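Local coordinates for protein transcriptional regulator (LacI family) (Clostridium acetobutylicum ATCC 824, PDB 3G85) that probably regulates transcription by binding cis-regulatory DNA, and carries a periplasmic-binding-protein-like core that probably senses a small molecule, at residues A[109-114]-A[143-148]; A[221-226]-A[241-246]; A[53-58]-A[76-81]. All coordinates share one frame; numbering follows the deposited sequence.

Contact 1 of 3, residues A[109-114]-A[143-148]; sequences VDNYKM and DNRNKG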
loop_
_atom_site.group_PDB
_atom_site.type_symbol
_atom_site.label_atom_id
_atom_site.label_comp_id
_atom_site.label_asym_id
_atom_site.label_seq_id
_atom_site.Cartn_x
_atom_site.Cartn_y
_atom_site.Cartn_z
ATOM N N VAL A 109 3.134 6.115 5.098
ATOM C CA VAL A 109 3.188 5.094 6.132
ATOM C C VAL A 109 4.657 4.701 6.256
ATOM O O VAL A 109 5.438 4.878 5.320
ATOM C CB VAL A 109 2.207 3.914 5.831
ATOM C CG1 VAL A 109 2.696 3.139 4.584
ATOM C CG2 VAL A 109 2.016 2.985 7.067
ATOM N N ASP A 110 5.083 4.210 7.414
ATOM C CA ASP A 110 6.504 3.799 7.515
ATOM C C ASP A 110 6.720 2.425 6.906
ATOM O O ASP A 110 6.567 1.399 7.567
ATOM C CB ASP A 110 7.043 3.846 8.940
ATOM C CG ASP A 110 8.605 3.819 8.966
ATOM O OD1 ASP A 110 9.241 3.184 8.088
ATOM O OD2 ASP A 110 9.203 4.443 9.865
ATOM N N ASN A 111 7.045 2.446 5.623
ATOM C CA ASN A 111 7.079 1.274 4.756
ATOM C C ASN A 111 8.121 0.274 5.209
ATOM O O ASN A 111 7.820 -0.875 5.372
ATOM C CB ASN A 111 7.327 1.735 3.316
ATOM C CG ASN A 111 6.158 2.529 2.777
ATOM O OD1 ASN A 111 5.085 1.973 2.558
ATOM N ND2 ASN A 111 6.343 3.848 2.608
ATOM N N TYR A 112 9.351 0.742 5.412
ATOM C CA TYR A 112 10.396 -0.129 5.921
ATOM C C TYR A 112 9.959 -0.832 7.215
ATOM O O TYR A 112 10.112 -2.043 7.338
ATOM C CB TYR A 112 11.684 0.666 6.095
ATOM C CG TYR A 112 12.882 -0.205 6.443
ATOM C CD1 TYR A 112 13.763 -0.631 5.448
ATOM C CD2 TYR A 112 13.114 -0.611 7.767
ATOM C CE1 TYR A 112 14.862 -1.442 5.765
ATOM C CE2 TYR A 112 14.212 -1.396 8.083
ATOM C CZ TYR A 112 15.076 -1.807 7.076
ATOM O OH TYR A 112 16.173 -2.604 7.404
ATOM N N LYS A 113 9.421 -0.095 8.183
ATOM C CA LYS A 113 8.976 -0.712 9.429
ATOM C C LYS A 113 7.853 -1.732 9.252
ATOM O O LYS A 113 7.751 -2.649 10.046
ATOM C CB LYS A 113 8.562 0.295 10.511
ATOM C CG LYS A 113 9.733 1.083 11.117
ATOM C CD LYS A 113 9.213 1.938 12.270
ATOM C CE LYS A 113 10.368 2.647 12.997
ATOM N NZ LYS A 113 10.970 3.687 12.102
HETATM N N MSE A 114 6.985 -1.561 8.253
HETATM C CA MSE A 114 6.000 -2.613 7.972
HETATM C C MSE A 114 6.642 -3.956 7.606
HETATM O O MSE A 114 6.256 -5.002 8.144
HETATM C CB MSE A 114 5.060 -2.176 6.841
HETATM C CG MSE A 114 4.161 -0.992 7.263
HETATM SE SE MSE A 114 2.985 -0.505 5.792
HETATM C CE MSE A 114 1.736 -2.011 5.875
ATOM N N ASP A 143 9.165 -0.835 -2.620
ATOM C CA ASP A 143 10.513 -1.359 -2.497
ATOM C C ASP A 143 10.922 -1.384 -1.026
ATOM O O ASP A 143 11.409 -2.388 -0.530
ATOM C CB ASP A 143 11.502 -0.499 -3.301
ATOM C CG ASP A 143 11.575 -0.902 -4.773
ATOM O OD1 ASP A 143 11.360 -2.110 -5.077
ATOM O OD2 ASP A 143 11.851 -0.011 -5.629
ATOM N N ASN A 144 10.682 -0.279 -0.331
ATOM C CA ASN A 144 11.043 -0.188 1.080
ATOM C C ASN A 144 10.373 -1.204 1.956
ATOM O O ASN A 144 10.981 -1.657 2.907
ATOM C CB ASN A 144 10.833 1.231 1.611
ATOM C CG ASN A 144 11.850 2.177 1.059
ATOM O OD1 ASN A 144 12.912 1.748 0.607
ATOM N ND2 ASN A 144 11.528 3.468 1.043
ATOM N N ARG A 145 9.113 -1.567 1.664
ATOM C CA ARG A 145 8.465 -2.626 2.452
ATOM C C ARG A 145 9.223 -3.941 2.276
ATOM O O ARG A 145 9.434 -4.712 3.237
ATOM C CB ARG A 145 6.969 -2.799 2.075
ATOM C CG ARG A 145 6.094 -1.702 2.645
ATOM C CD ARG A 145 4.582 -1.955 2.509
ATOM N NE ARG A 145 4.006 -2.007 1.162
ATOM C CZ ARG A 145 3.540 -0.969 0.458
ATOM N NH1 ARG A 145 3.614 0.266 0.917
ATOM N NH2 ARG A 145 2.997 -1.178 -0.734
ATOM N N ASN A 146 9.628 -4.207 1.039
ATOM C CA ASN A 146 10.382 -5.436 0.770
ATOM C C ASN A 146 11.738 -5.441 1.461
ATOM O O ASN A 146 12.122 -6.450 2.077
ATOM C CB ASN A 146 10.574 -5.633 -0.723
ATOM C CG ASN A 146 9.262 -5.838 -1.450
ATOM O OD1 ASN A 146 8.265 -6.229 -0.856
ATOM N ND2 ASN A 146 9.263 -5.563 -2.758
ATOM N N LYS A 147 12.431 -4.315 1.351
ATOM C CA LYS A 147 13.743 -4.117 1.968
ATOM C C LYS A 147 13.636 -4.281 3.472
ATOM O O LYS A 147 14.476 -4.947 4.085
ATOM C CB LYS A 147 14.314 -2.733 1.645
ATOM C CG LYS A 147 14.587 -2.465 0.154
ATOM C CD LYS A 147 15.312 -1.122 -0.009
ATOM C CE LYS A 147 15.829 -0.937 -1.429
ATOM N NZ LYS A 147 15.618 0.506 -1.768
ATOM N N GLY A 148 12.581 -3.713 4.065
ATOM C CA GLY A 148 12.339 -3.880 5.499
ATOM C C GLY A 148 12.235 -5.353 5.899
ATOM O O GLY A 148 12.804 -5.764 6.924
HETATM O O HOH W 1 9.319 4.547 2.723
#
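Asn111 OD1 receives Arg145 NH1 across two helices at 2.8 Å. The bond is bent: the angle at the hydrogen is 133° and the donor stands tilted from the amide's carbonyl plane. The guanidinium offers its edge, its plane turned 49° from that of the amide. A bend at chi3 (-65°) places NE of Arg145 off the line of its own chain. Farther back along that chain, Arg145 CG lies over Asn111 CB and O, and Arg145 CD rests 3.9 Å from SE of Met114, a selenomethionine. The other end of the Asn111 amide is busy as well. Its ND2 donates to a water that also accepts a hydrogen bond from Asn144 ND2, and the same Asn111 ND2 also donates to Asn98 OD1.

In a LacI-family core the chain passes between two alpha/beta subdomains at three crossings. Segment 109-114 is one of them, leaving strand 105-109 for helix 111-124, whose first turn packs here on helix 140-155. Asp110 caps that turn by accepting from Lys113 N.

Gly148, with no side chain, brings its CA within 4.2 Å of Tyr112 CA. The same Gly148 CA sits over the centre of the Tyr112 ring in a CH-pi contact, 3.5 Å from the centroid. Tyr112 OH is hydrogen-bonded with Glu151 OE1. Three CA-H...O contacts join the backbones, among them Tyr112 CA to Asn144 O at 3.4 Å. Arg145 NH2 hydrogen-bonds to a glycerol, probably from the crystallisation liquor, that may mark the effector pocket.

Contact 2 of 3, residues A[221-226]-A[241-246]; sequences VAIGMN and VDIPIE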
loop_
_atom_site.group_PDB
_atom_site.type_symbol
_atom_site.label_atom_id
_atom_site.label_comp_id
_atom_site.label_asym_id
_atom_site.label_seq_id
_atom_site.Cartn_x
_atom_site.Cartn_y
_atom_site.Cartn_z
ATOM N N VAL A 221 2.408 -14.013 6.248
ATOM C CA VAL A 221 2.128 -12.633 6.653
ATOM C C VAL A 221 2.028 -11.873 5.346
ATOM O O VAL A 221 2.834 -12.079 4.441
ATOM C CB VAL A 221 3.225 -11.996 7.517
ATOM C CG1 VAL A 221 2.922 -10.487 7.786
ATOM C CG2 VAL A 221 3.311 -12.743 8.857
ATOM N N ALA A 222 1.014 -11.030 5.226
ATOM C CA ALA A 222 0.838 -10.296 3.973
ATOM C C ALA A 222 0.725 -8.823 4.274
ATOM O O ALA A 222 0.309 -8.447 5.349
ATOM C CB ALA A 222 -0.408 -10.755 3.274
ATOM N N ILE A 223 1.072 -7.991 3.299
ATOM C CA ILE A 223 0.830 -6.543 3.396
ATOM C C ILE A 223 -0.637 -6.282 3.030
ATOM O O ILE A 223 -1.112 -6.715 1.973
ATOM C CB ILE A 223 1.759 -5.739 2.459
ATOM C CG1 ILE A 223 3.250 -5.955 2.822
ATOM C CG2 ILE A 223 1.357 -4.233 2.431
ATOM C CD1 ILE A 223 3.612 -5.394 4.225
ATOM N N GLY A 224 -1.350 -5.594 3.910
ATOM C CA GLY A 224 -2.791 -5.377 3.699
ATOM C C GLY A 224 -3.042 -4.157 2.847
ATOM O O GLY A 224 -2.742 -3.031 3.253
HETATM N N MSE A 225 -3.556 -4.372 1.640
HETATM C CA MSE A 225 -3.789 -3.246 0.726
HETATM C C MSE A 225 -5.274 -3.073 0.471
HETATM O O MSE A 225 -5.756 -1.941 0.376
HETATM C CB MSE A 225 -3.054 -3.461 -0.604
HETATM C CG MSE A 225 -1.600 -3.820 -0.416
HETATM SE SE MSE A 225 -0.677 -3.606 -2.130
HETATM C CE MSE A 225 1.087 -3.588 -1.472
ATOM N N ASN A 226 -5.974 -4.197 0.296
ATOM C CA ASN A 226 -7.421 -4.174 0.083
ATOM C C ASN A 226 -8.163 -4.253 1.416
ATOM O O ASN A 226 -7.556 -4.372 2.489
ATOM C CB ASN A 226 -7.883 -5.303 -0.867
ATOM C CG ASN A 226 -7.354 -5.123 -2.303
ATOM O OD1 ASN A 226 -7.362 -4.036 -2.853
ATOM N ND2 ASN A 226 -6.879 -6.205 -2.893
ATOM N N VAL A 241 0.128 -6.873 7.882
ATOM C CA VAL A 241 0.644 -5.583 8.284
ATOM C C VAL A 241 -0.095 -4.595 7.351
ATOM O O VAL A 241 0.055 -4.638 6.121
ATOM C CB VAL A 241 2.180 -5.461 8.175
ATOM C CG1 VAL A 241 2.591 -4.166 8.905
ATOM C CG2 VAL A 241 2.866 -6.710 8.814
ATOM N N ASP A 242 -0.967 -3.786 7.935
ATOM C CA ASP A 242 -1.969 -3.080 7.140
ATOM C C ASP A 242 -1.506 -1.699 6.783
ATOM O O ASP A 242 -0.901 -0.994 7.608
ATOM C CB ASP A 242 -3.305 -2.995 7.906
ATOM C CG ASP A 242 -4.448 -2.497 7.046
ATOM O OD1 ASP A 242 -4.609 -2.986 5.903
ATOM O OD2 ASP A 242 -5.213 -1.611 7.517
ATOM N N ILE A 243 -1.772 -1.309 5.547
ATOM C CA ILE A 243 -1.624 0.095 5.172
ATOM C C ILE A 243 -2.974 0.736 5.558
ATOM O O ILE A 243 -3.960 0.408 4.961
ATOM C CB ILE A 243 -1.435 0.271 3.686
ATOM C CG1 ILE A 243 -0.240 -0.529 3.180
ATOM C CG2 ILE A 243 -1.183 1.754 3.368
ATOM C CD1 ILE A 243 0.007 -0.348 1.666
ATOM N N PRO A 244 -2.987 1.658 6.537
ATOM C CA PRO A 244 -4.236 2.236 7.094
ATOM C C PRO A 244 -4.844 3.304 6.173
ATOM O O PRO A 244 -4.917 4.505 6.507
ATOM C CB PRO A 244 -3.798 2.765 8.467
ATOM C CG PRO A 244 -2.285 3.169 8.231
ATOM C CD PRO A 244 -1.759 2.197 7.168
ATOM N N ILE A 245 -5.305 2.848 5.009
ATOM C CA ILE A 245 -5.674 3.735 3.936
ATOM C C ILE A 245 -6.858 4.606 4.316
ATOM O O ILE A 245 -6.869 5.799 3.975
ATOM C CB ILE A 245 -5.949 2.972 2.639
ATOM C CG1 ILE A 245 -4.607 2.427 2.081
ATOM C CG2 ILE A 245 -6.623 3.885 1.596
ATOM C CD1 ILE A 245 -4.786 1.171 1.167
ATOM N N GLU A 246 -7.854 4.031 5.002
ATOM C CA GLU A 246 -9.022 4.845 5.389
ATOM C C GLU A 246 -8.620 6.073 6.221
ATOM O O GLU A 246 -9.005 7.194 5.858
ATOM C CB GLU A 246 -10.134 4.032 6.078
ATOM C CG GLU A 246 -10.676 2.904 5.181
ATOM C CD GLU A 246 -9.880 1.621 5.265
ATOM O OE1 GLU A 246 -8.794 1.587 5.873
ATOM O OE2 GLU A 246 -10.350 0.636 4.681
HETATM O O HOH W 2 -5.944 -4.940 4.597
#
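Three backbone hydrogen bonds set strands 219-224 and 239-242 side by side in parallel, with Val241 hydrogen-bonding in turn to Ala222 and Gly224. Val241 N donates to Ala222 O at 3.0 Å. Gly224 N donates to Val241 O at 2.8 Å, from 41° above the carbonyl plane, and Ile243 N donates to Gly224 O. The alternation is the regular parallel ladder, with Ile223 paired to Val241 and Gly224 to Asp242. It runs one residue past strand 239-242, through Ile243 N. Val241 O also takes a CA-H...O contact from Ile223.

The apolar contacts lie along the Ile223 and Val241 face. Val221 CG1 meets Val241 CG2 at 3.9 Å, the two side chains crossing at a slant, and Ile223 CG2 approaches Ile243 CG1 at 4.1 Å. CG2 of Ile223 is anti to the backbone N, while CG1 is anti to the carbonyl carbon (chi1 -61°), and chi2 (-65°) then sets CD1, which lies 4.2 Å from Val241 CB. Ile245 CD1 ends 3.4 Å from Met225 O.

The polar group is Asp242. Its OD1 stands 3.2 Å from Gly224 O, two acceptors that would tend to repel; a water donating to OD1 and to Asn226 O gives OD1 a donor. OD2 has stronger company, in salt bridges with Arg228 and Arg29. Beyond it Pro244 centres an inverse gamma turn and is the N-cap of helix 245-260.

This is a beta-alpha-beta unit: helix 228-232 connects the two neighbouring strands of the second sheet. Helix 111-124 packs on Val221 and Val241, Arg145 of helix 140-155 touches Ile223 and Ile243, and helix 27-40 of the first subdomain meets Ile245.

Contact 3 of 3, residues A[53-58]-A[76-81]; sequences KTDCLH and NISNYD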
loop_
_atom_site.group_PDB
_atom_site.type_symbol
_atom_site.label_atom_id
_atom_site.label_comp_id
_atom_site.label_asym_id
_atom_site.label_seq_id
_atom_site.Cartn_x
_atom_site.Cartn_y
_atom_site.Cartn_z
ATOM N N LYS A 53 -4.202 8.011 -16.735
ATOM C CA LYS A 53 -3.290 6.977 -17.178
ATOM C C LYS A 53 -1.908 7.177 -16.568
ATOM O O LYS A 53 -1.461 8.299 -16.432
ATOM C CB LYS A 53 -3.247 7.001 -18.717
ATOM C CG LYS A 53 -2.424 5.941 -19.385
ATOM C CD LYS A 53 -2.702 6.067 -20.913
ATOM C CE LYS A 53 -1.590 5.487 -21.777
ATOM N NZ LYS A 53 -1.142 4.133 -21.301
ATOM N N THR A 54 -1.255 6.090 -16.166
ATOM C CA THR A 54 0.105 6.158 -15.619
ATOM C C THR A 54 0.970 7.148 -16.416
ATOM O O THR A 54 0.938 7.144 -17.643
ATOM C CB THR A 54 0.784 4.768 -15.679
ATOM O OG1 THR A 54 0.003 3.830 -14.924
ATOM C CG2 THR A 54 2.197 4.824 -15.116
ATOM N N ASP A 55 1.718 7.998 -15.716
ATOM C CA ASP A 55 2.606 8.989 -16.347
ATOM C C ASP A 55 1.915 10.165 -17.032
ATOM O O ASP A 55 2.585 10.985 -17.695
ATOM C CB ASP A 55 3.614 8.315 -17.303
ATOM C CG ASP A 55 4.651 7.472 -16.568
ATOM O OD1 ASP A 55 4.947 7.727 -15.371
ATOM O OD2 ASP A 55 5.187 6.542 -17.188
ATOM N N CYS A 56 0.595 10.291 -16.878
ATOM C CA CYS A 56 -0.101 11.369 -17.546
ATOM C C CYS A 56 -0.641 12.449 -16.604
ATOM O O CYS A 56 -1.452 13.264 -17.013
ATOM C CB CYS A 56 -1.231 10.817 -18.411
ATOM S SG CYS A 56 -0.640 9.714 -19.721
ATOM N N LEU A 57 -0.162 12.487 -15.367
ATOM C CA LEU A 57 -0.710 13.443 -14.410
ATOM C C LEU A 57 -0.494 14.850 -14.944
ATOM O O LEU A 57 -1.399 15.684 -14.897
ATOM C CB LEU A 57 -0.077 13.307 -13.024
ATOM C CG LEU A 57 -0.643 14.294 -11.978
ATOM C CD1 LEU A 57 -2.124 14.107 -11.776
ATOM C CD2 LEU A 57 0.126 14.158 -10.646
ATOM N N HIS A 58 0.688 15.076 -15.505
ATOM C CA HIS A 58 1.053 16.385 -16.048
ATOM C C HIS A 58 0.074 16.981 -17.069
ATOM O O HIS A 58 -0.003 18.194 -17.188
ATOM C CB HIS A 58 2.505 16.365 -16.577
ATOM C CG HIS A 58 2.680 15.609 -17.851
ATOM N ND1 HIS A 58 2.920 14.250 -17.885
ATOM C CD2 HIS A 58 2.657 16.024 -19.139
ATOM C CE1 HIS A 58 3.051 13.866 -19.145
ATOM N NE2 HIS A 58 2.883 14.921 -19.927
ATOM N N ASN A 76 -0.911 7.730 -6.202
ATOM C CA ASN A 76 0.341 7.027 -6.482
ATOM C C ASN A 76 1.111 7.723 -7.587
ATOM O O ASN A 76 1.030 7.310 -8.757
ATOM C CB ASN A 76 0.071 5.531 -6.859
ATOM C CG ASN A 76 1.363 4.773 -7.202
ATOM O OD1 ASN A 76 2.367 4.887 -6.484
ATOM N ND2 ASN A 76 1.347 4.014 -8.308
ATOM N N ILE A 77 1.820 8.806 -7.247
ATOM C CA ILE A 77 2.476 9.594 -8.279
ATOM C C ILE A 77 3.675 8.809 -8.848
ATOM O O ILE A 77 4.386 8.140 -8.093
ATOM C CB ILE A 77 2.878 10.996 -7.748
ATOM C CG1 ILE A 77 3.223 11.927 -8.927
ATOM C CG2 ILE A 77 3.990 10.884 -6.641
ATOM C CD1 ILE A 77 3.057 13.396 -8.627
ATOM N N SER A 78 3.827 8.814 -10.174
ATOM C CA SER A 78 4.990 8.151 -10.823
ATOM C C SER A 78 6.218 9.054 -10.731
ATOM O O SER A 78 6.089 10.264 -10.508
ATOM C CB SER A 78 4.696 7.856 -12.300
ATOM O OG SER A 78 4.621 9.070 -13.047
ATOM N N ASN A 79 7.403 8.480 -10.930
ATOM C CA ASN A 79 8.631 9.264 -10.987
ATOM C C ASN A 79 8.578 10.349 -12.059
ATOM O O ASN A 79 8.925 11.496 -11.801
ATOM C CB ASN A 79 9.836 8.348 -11.223
ATOM C CG ASN A 79 10.074 7.431 -10.058
ATOM O OD1 ASN A 79 9.724 7.768 -8.919
ATOM N ND2 ASN A 79 10.590 6.240 -10.332
ATOM N N TYR A 80 8.068 9.977 -13.231
ATOM C CA TYR A 80 7.895 10.904 -14.327
ATOM C C TYR A 80 6.994 12.087 -13.925
ATOM O O TYR A 80 7.356 13.262 -14.096
ATOM C CB TYR A 80 7.353 10.165 -15.553
ATOM C CG TYR A 80 7.314 11.080 -16.741
ATOM C CD1 TYR A 80 8.475 11.324 -17.488
ATOM C CD2 TYR A 80 6.145 11.734 -17.098
ATOM C CE1 TYR A 80 8.465 12.182 -18.561
ATOM C CE2 TYR A 80 6.121 12.619 -18.180
ATOM C CZ TYR A 80 7.298 12.832 -18.895
ATOM O OH TYR A 80 7.306 13.703 -19.950
ATOM N N ASP A 81 5.835 11.774 -13.347
ATOM C CA ASP A 81 4.878 12.803 -12.924
ATOM C C ASP A 81 5.401 13.678 -11.788
ATOM O O ASP A 81 5.141 14.886 -11.737
ATOM C CB ASP A 81 3.534 12.158 -12.584
ATOM C CG ASP A 81 2.719 11.868 -13.847
ATOM O OD1 ASP A 81 2.847 12.674 -14.813
ATOM O OD2 ASP A 81 1.985 10.866 -13.887
#
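A capped helix start and a type II beta turn are joined here by two aspartates, Asp55 reaching Ser78 and Asp81 reaching back to Leu57 and His58. Ser78 is the N-cap of helix 79-87. Its OG lies between the backbone N and the carbonyl carbon (chi1 69°), accepts from Asp81 N, and donates to Asp55 OD1 at 2.7 Å, nearly along the C-O axis of that carboxylate. One hydroxyl thus links the N-terminal end of the helix to the turn of Lys53 to Cys56, where Asp55 occupies the third position with a positive phi of 72°. Tyr80 CB lies 3.4 Å from the same Asp55 OD1.

The carboxylate of Asp81 faces the start of the 3-10 segment. Its OD2 accepts Leu57 N at 3.1 Å, from well above the carboxylate plane, and its OD1 takes two weak bonds, from His58 N at 3.3 Å and from His58 ND1 at 3.5 Å, the latter in the plane of the imidazole. The two aspartates come within 4.6 Å, OD1 of Asp55 to OD2 of Asp81; the donors gripping each carboxylate (Ser78 OG on Asp55, Leu57 N on Asp81) probably offset the repulsion of like charges.

Around this polar centre sit less polar groups. Leu57 CD2 touches Ile77 CD1 at 3.6 Å, their side chains crossing at about a right angle. His58 CE1 reaches the edge of Tyr80 at CE2, with the rings inclined 67° to one another.

Both segments follow parallel strands of the first sheet, 46-52 and 71-74, at their C-terminal ends. Leu57 packs on Tyr17 of strand 13-19, which lies between those two, and on Tyr52, which Asp81 also touches; Asn76 bonds to Arg99, Asp21 and Asn139.

How the contacts relate
Contact 3 comes first along the chain, then contact 1, then contact 2, each closing before the next opens. Contacts 1 and 2 are neighbours, their centres about 12 Å apart: Met114 and Arg145 of contact 1 pack on the strand ends of contact 2, and through them helices 111-124 and 140-155 pack against strands 219-224 and 239-242 of the second sheet. Both include a crossing between subdomains, at 109-111 and 242-245. Contact 3, about 22 Å and 23 Å from their centres, lies in the other subdomain, at the strand ends of the first sheet. The arrangement is consistent with a two-lobed core whose lobes could shift about crossings near the middle.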